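Local coordinates for protein VP5 (Halorubrum pleomorphic virus 2, PDB 6QGI) that is a viral envelope protein that probably drives fusion of the viral membrane with that of the haloarchaeal host cell, at residues Ala73-Asp76 with Ala77-Ala81; Met235-Val238 with Leu239-Arg243. All blocks are in the same frame, centred on the assembly; numbering follows the deposited sequence.

Each contact lies within one unbroken helix, between residues about a turn apart, so neither closes a long-range loop. Contact 1 comes first, on helix 66-86. The chain then runs through helix 91-133 and a small antiparallel sheet before helix 225-253, which carries contact 2. The two follow in series, neither nested nor crossed, with centres about 14 Å apart. They meet where the two helices pack: Ala73 CB is 4.0 Å from Val242 CG1, and the Tyr74 ring reaches Val242 CG2. Helix 91-133 touches both, at Val102 against Ala77 and Val242. Together they belong to a helical bundle in the N-terminal region of the envelope protein.

Contact 1 of 2, residues Ala73-Asp76 with Ala77-Ala81; sequences AYTD and AKIAA
Ala77 follows directly on 73-76 in helix 66-86, its N bonded to Ala73 O at 3.0 Å. Its methyl group rests on the same carbonyl oxygen and also packs on Val102 of helix 91-133 and Ile246 of helix 225-253. Lys78 follows, with its N bonded to Tyr74 O at 2.8 Å. Its CG lies anti to the carbonyl carbon (chi1 -75°), and the chain is extended from there to NZ. This lays CB and CG against Tyr74 O and carries CE past the Tyr74 ring, 3.7 Å from CD1. The methylene meets the ring obliquely. Ile79 N bonds to Thr75 O at 3.1 Å. Ile79 CG1 and CD1 also lie close to that oxygen, and CD1 touches Thr75 CG2 at 3.8 Å, the two side chains running side by side. Ala80 N closes the series on Asp76 O at 3.2 Å. Asp76 and Lys78 find their polar partners outside the helix, while Thr75 OG1 turns back to His71 O. Asp76 OD2 forms a salt bridge with Arg271. Lys78 NZ bonds to Thr469 O, Asn472 O and His468 ND1. These bonds tie the helix to the chain just before helix 476-496, and the three acceptors probably favour the charged ammonium.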
loop_
_atom_site.group_PDB
_atom_site.type_symbol
_atom_site.label_atom_id
_atom_site.label_comp_id
_atom_site.label_asym_id
_atom_site.label_seq_id
_atom_site.Cartn_x
_atom_site.Cartn_y
_atom_site.Cartn_z
ATOM N N ALA A 73 6.515 -17.345 -6.969
ATOM C CA ALA A 73 6.361 -18.733 -6.526
ATOM C C ALA A 73 6.939 -19.688 -7.556
ATOM O O ALA A 73 7.753 -20.539 -7.197
ATOM C CB ALA A 73 4.893 -19.051 -6.273
ATOM N N TYR A 74 6.589 -19.485 -8.843
ATOM C CA TYR A 74 7.067 -20.290 -9.963
ATOM C C TYR A 74 8.592 -20.212 -10.142
ATOM O O TYR A 74 9.204 -21.247 -10.367
ATOM C CB TYR A 74 6.380 -19.870 -11.259
ATOM C CG TYR A 74 5.165 -20.688 -11.636
ATOM C CD1 TYR A 74 5.271 -22.057 -11.878
ATOM C CD2 TYR A 74 3.931 -20.083 -11.849
ATOM C CE1 TYR A 74 4.162 -22.811 -12.261
ATOM C CE2 TYR A 74 2.818 -20.825 -12.240
ATOM C CZ TYR A 74 2.938 -22.189 -12.440
ATOM O OH TYR A 74 1.848 -22.928 -12.821
ATOM N N THR A 75 9.201 -19.010 -10.020
ATOM C CA THR A 75 10.652 -18.814 -10.148
ATOM C C THR A 75 11.401 -19.722 -9.144
ATOM O O THR A 75 12.273 -20.476 -9.565
ATOM C CB THR A 75 11.020 -17.322 -9.987
ATOM O OG1 THR A 75 10.384 -16.564 -11.017
ATOM C CG2 THR A 75 12.519 -17.072 -10.048
ATOM N N ASP A 76 11.015 -19.690 -7.850
ATOM C CA ASP A 76 11.625 -20.483 -6.773
ATOM C C ASP A 76 11.357 -21.973 -6.922
ATOM O O ASP A 76 12.231 -22.782 -6.615
ATOM C CB ASP A 76 11.112 -20.020 -5.399
ATOM C CG ASP A 76 11.611 -18.665 -4.925
ATOM O OD1 ASP A 76 12.562 -18.128 -5.541
ATOM O OD2 ASP A 76 11.061 -18.149 -3.930
ATOM N N ALA A 77 10.137 -22.332 -7.355
ATOM C CA ALA A 77 9.701 -23.711 -7.560
ATOM C C ALA A 77 10.449 -24.351 -8.723
ATOM O O ALA A 77 10.942 -25.471 -8.574
ATOM C CB ALA A 77 8.206 -23.750 -7.815
ATOM N N LYS A 78 10.556 -23.635 -9.868
ATOM C CA LYS A 78 11.256 -24.113 -11.063
ATOM C C LYS A 78 12.756 -24.262 -10.802
ATOM O O LYS A 78 13.309 -25.291 -11.185
ATOM C CB LYS A 78 11.000 -23.212 -12.277
ATOM C CG LYS A 78 9.608 -23.408 -12.869
ATOM C CD LYS A 78 9.330 -22.512 -14.061
ATOM C CE LYS A 78 7.876 -22.597 -14.437
ATOM N NZ LYS A 78 7.578 -21.739 -15.599
ATOM N N ILE A 79 13.397 -23.280 -10.105
ATOM C CA ILE A 79 14.833 -23.318 -9.778
ATOM C C ILE A 79 15.143 -24.580 -8.951
ATOM O O ILE A 79 16.031 -25.344 -9.339
ATOM C CB ILE A 79 15.330 -22.011 -9.093
ATOM C CG1 ILE A 79 15.426 -20.879 -10.134
ATOM C CG2 ILE A 79 16.694 -22.206 -8.393
ATOM C CD1 ILE A 79 15.422 -19.510 -9.578
ATOM N N ALA A 80 14.372 -24.822 -7.868
ATOM C CA ALA A 80 14.520 -25.994 -6.996
ATOM C C ALA A 80 14.280 -27.299 -7.760
ATOM O O ALA A 80 14.969 -28.286 -7.502
ATOM C CB ALA A 80 13.564 -25.898 -5.826
ATOM N N ALA A 81 13.323 -27.294 -8.709
ATOM C CA ALA A 81 13.019 -28.447 -9.553
ATOM C C ALA A 81 14.177 -28.717 -10.518
ATOM O O ALA A 81 14.485 -29.880 -10.765
ATOM C CB ALA A 81 11.725 -28.212 -10.327
#

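Contact 2 of 2, residues Met235-Val238 with Leu239-Arg243; sequences MDTV and LQNVR
Val238 and Val242 lie side by side on one flank of helix 225-253 and point the same way. Val238 CG1 stands 4.2 Å from Val242 CG2, a light apolar touch. Val242 CG2 sits closer to a backbone atom, 3.2 Å from Val238 O. The torsion of Val242 explains this: CG1 is anti to the backbone N (chi1 -180°), which leaves CG2 beside that N, over the preceding turn. Thr237 and Asn241 are a second pair set side by side, on a more exposed strip. The methyl CG2 of Thr237 meets the amide nitrogen ND2 of Asn241 at 3.6 Å. Asn241 CG lies beside Thr237 O, while Thr237 OG1 turns back to Asp233 O.

These pairs follow from the i to i+4 spacing of an alpha helix, whose backbone bonds run beneath them. Asn241 N bonds to Thr237 O at 2.8 Å, and Val242 N to Val238 O at 2.9 Å. Leu239 N and Gln240 N bond in the same way to Met235 O and Asp236 O. The helix is amphipathic here. Met235 and Leu239 pack on helix 91-133, while Val238 touches Lys70 of helix 66-86.

Leu239 and Arg243 meet one turn apart. Leu239 CD1 lies 3.4 Å above one face of the guanidinium, offset toward its rim. Arg243 NH2 bonds to Asn103 OD1 of helix 91-133. Gln240 bends at CG, which rests 3.3 Å from Asp236 O.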
loop_
_atom_site.group_PDB
_atom_site.type_symbol
_atom_site.label_atom_id
_atom_site.label_comp_id
_atom_site.label_asym_id
_atom_site.label_seq_id
_atom_site.Cartn_x
_atom_site.Cartn_y
_atom_site.Cartn_z
ATOM N N MET A 235 -5.264 -15.246 -3.327
ATOM C CA MET A 235 -4.022 -15.799 -2.784
ATOM C C MET A 235 -4.119 -17.328 -2.707
ATOM O O MET A 235 -3.146 -18.024 -3.004
ATOM C CB MET A 235 -3.736 -15.206 -1.399
ATOM C CG MET A 235 -2.287 -15.313 -0.967
ATOM S SD MET A 235 -2.031 -14.740 0.737
ATOM C CE MET A 235 -2.244 -12.965 0.526
ATOM N N ASP A 236 -5.308 -17.838 -2.331
ATOM C CA ASP A 236 -5.611 -19.263 -2.224
ATOM C C ASP A 236 -5.687 -19.888 -3.617
ATOM O O ASP A 236 -5.270 -21.032 -3.792
ATOM C CB ASP A 236 -6.920 -19.483 -1.448
ATOM C CG ASP A 236 -7.126 -20.918 -1.013
ATOM O OD1 ASP A 236 -6.372 -21.386 -0.127
ATOM O OD2 ASP A 236 -8.039 -21.574 -1.556
ATOM N N THR A 237 -6.196 -19.122 -4.609
ATOM C CA THR A 237 -6.288 -19.541 -6.013
ATOM C C THR A 237 -4.860 -19.698 -6.560
ATOM O O THR A 237 -4.567 -20.706 -7.208
ATOM C CB THR A 237 -7.148 -18.543 -6.820
ATOM O OG1 THR A 237 -8.470 -18.513 -6.275
ATOM C CG2 THR A 237 -7.220 -18.882 -8.305
ATOM N N VAL A 238 -3.969 -18.730 -6.245
ATOM C CA VAL A 238 -2.560 -18.707 -6.656
ATOM C C VAL A 238 -1.845 -19.961 -6.115
ATOM O O VAL A 238 -1.184 -20.648 -6.887
ATOM C CB VAL A 238 -1.862 -17.379 -6.230
ATOM C CG1 VAL A 238 -0.341 -17.511 -6.200
ATOM C CG2 VAL A 238 -2.272 -16.232 -7.147
ATOM N N LEU A 239 -2.027 -20.278 -4.815
ATOM C CA LEU A 239 -1.410 -21.433 -4.161
ATOM C C LEU A 239 -1.830 -22.745 -4.822
ATOM O O LEU A 239 -0.976 -23.599 -5.047
ATOM C CB LEU A 239 -1.746 -21.445 -2.655
ATOM C CG LEU A 239 -1.287 -22.648 -1.813
ATOM C CD1 LEU A 239 0.220 -22.760 -1.757
ATOM C CD2 LEU A 239 -1.842 -22.573 -0.421
ATOM N N GLN A 240 -3.120 -22.883 -5.165
ATOM C CA GLN A 240 -3.667 -24.076 -5.806
ATOM C C GLN A 240 -3.208 -24.189 -7.264
ATOM O O GLN A 240 -2.875 -25.290 -7.706
ATOM C CB GLN A 240 -5.204 -24.088 -5.725
ATOM C CG GLN A 240 -5.774 -24.208 -4.301
ATOM C CD GLN A 240 -5.340 -25.446 -3.541
ATOM O OE1 GLN A 240 -5.311 -26.567 -4.068
ATOM N NE2 GLN A 240 -4.997 -25.266 -2.276
ATOM N N ASN A 241 -3.176 -23.059 -7.999
ATOM C CA ASN A 241 -2.771 -23.002 -9.406
ATOM C C ASN A 241 -1.276 -23.251 -9.590
ATOM O O ASN A 241 -0.906 -23.900 -10.567
ATOM C CB ASN A 241 -3.158 -21.657 -10.049
ATOM C CG ASN A 241 -4.642 -21.445 -10.283
ATOM O OD1 ASN A 241 -5.484 -22.329 -10.071
ATOM N ND2 ASN A 241 -4.997 -20.245 -10.723
ATOM N N VAL A 242 -0.416 -22.735 -8.685
ATOM C CA VAL A 242 1.036 -22.939 -8.786
ATOM C C VAL A 242 1.361 -24.407 -8.440
ATOM O O VAL A 242 2.201 -24.990 -9.115
ATOM C CB VAL A 242 1.887 -21.926 -7.970
ATOM C CG1 VAL A 242 3.382 -22.193 -8.133
ATOM C CG2 VAL A 242 1.580 -20.498 -8.396
ATOM N N ARG A 243 0.671 -25.011 -7.441
ATOM C CA ARG A 243 0.853 -26.426 -7.058
ATOM C C ARG A 243 0.510 -27.364 -8.223
ATOM O O ARG A 243 1.313 -28.233 -8.561
ATOM C CB ARG A 243 -0.014 -26.791 -5.837
ATOM C CG ARG A 243 0.586 -26.432 -4.489
ATOM C CD ARG A 243 -0.492 -26.461 -3.427
ATOM N NE ARG A 243 0.039 -26.248 -2.083
ATOM C CZ ARG A 243 -0.702 -26.169 -0.982
ATOM N NH1 ARG A 243 -2.028 -26.252 -1.064
ATOM N NH2 ARG A 243 -0.137 -25.989 0.199
#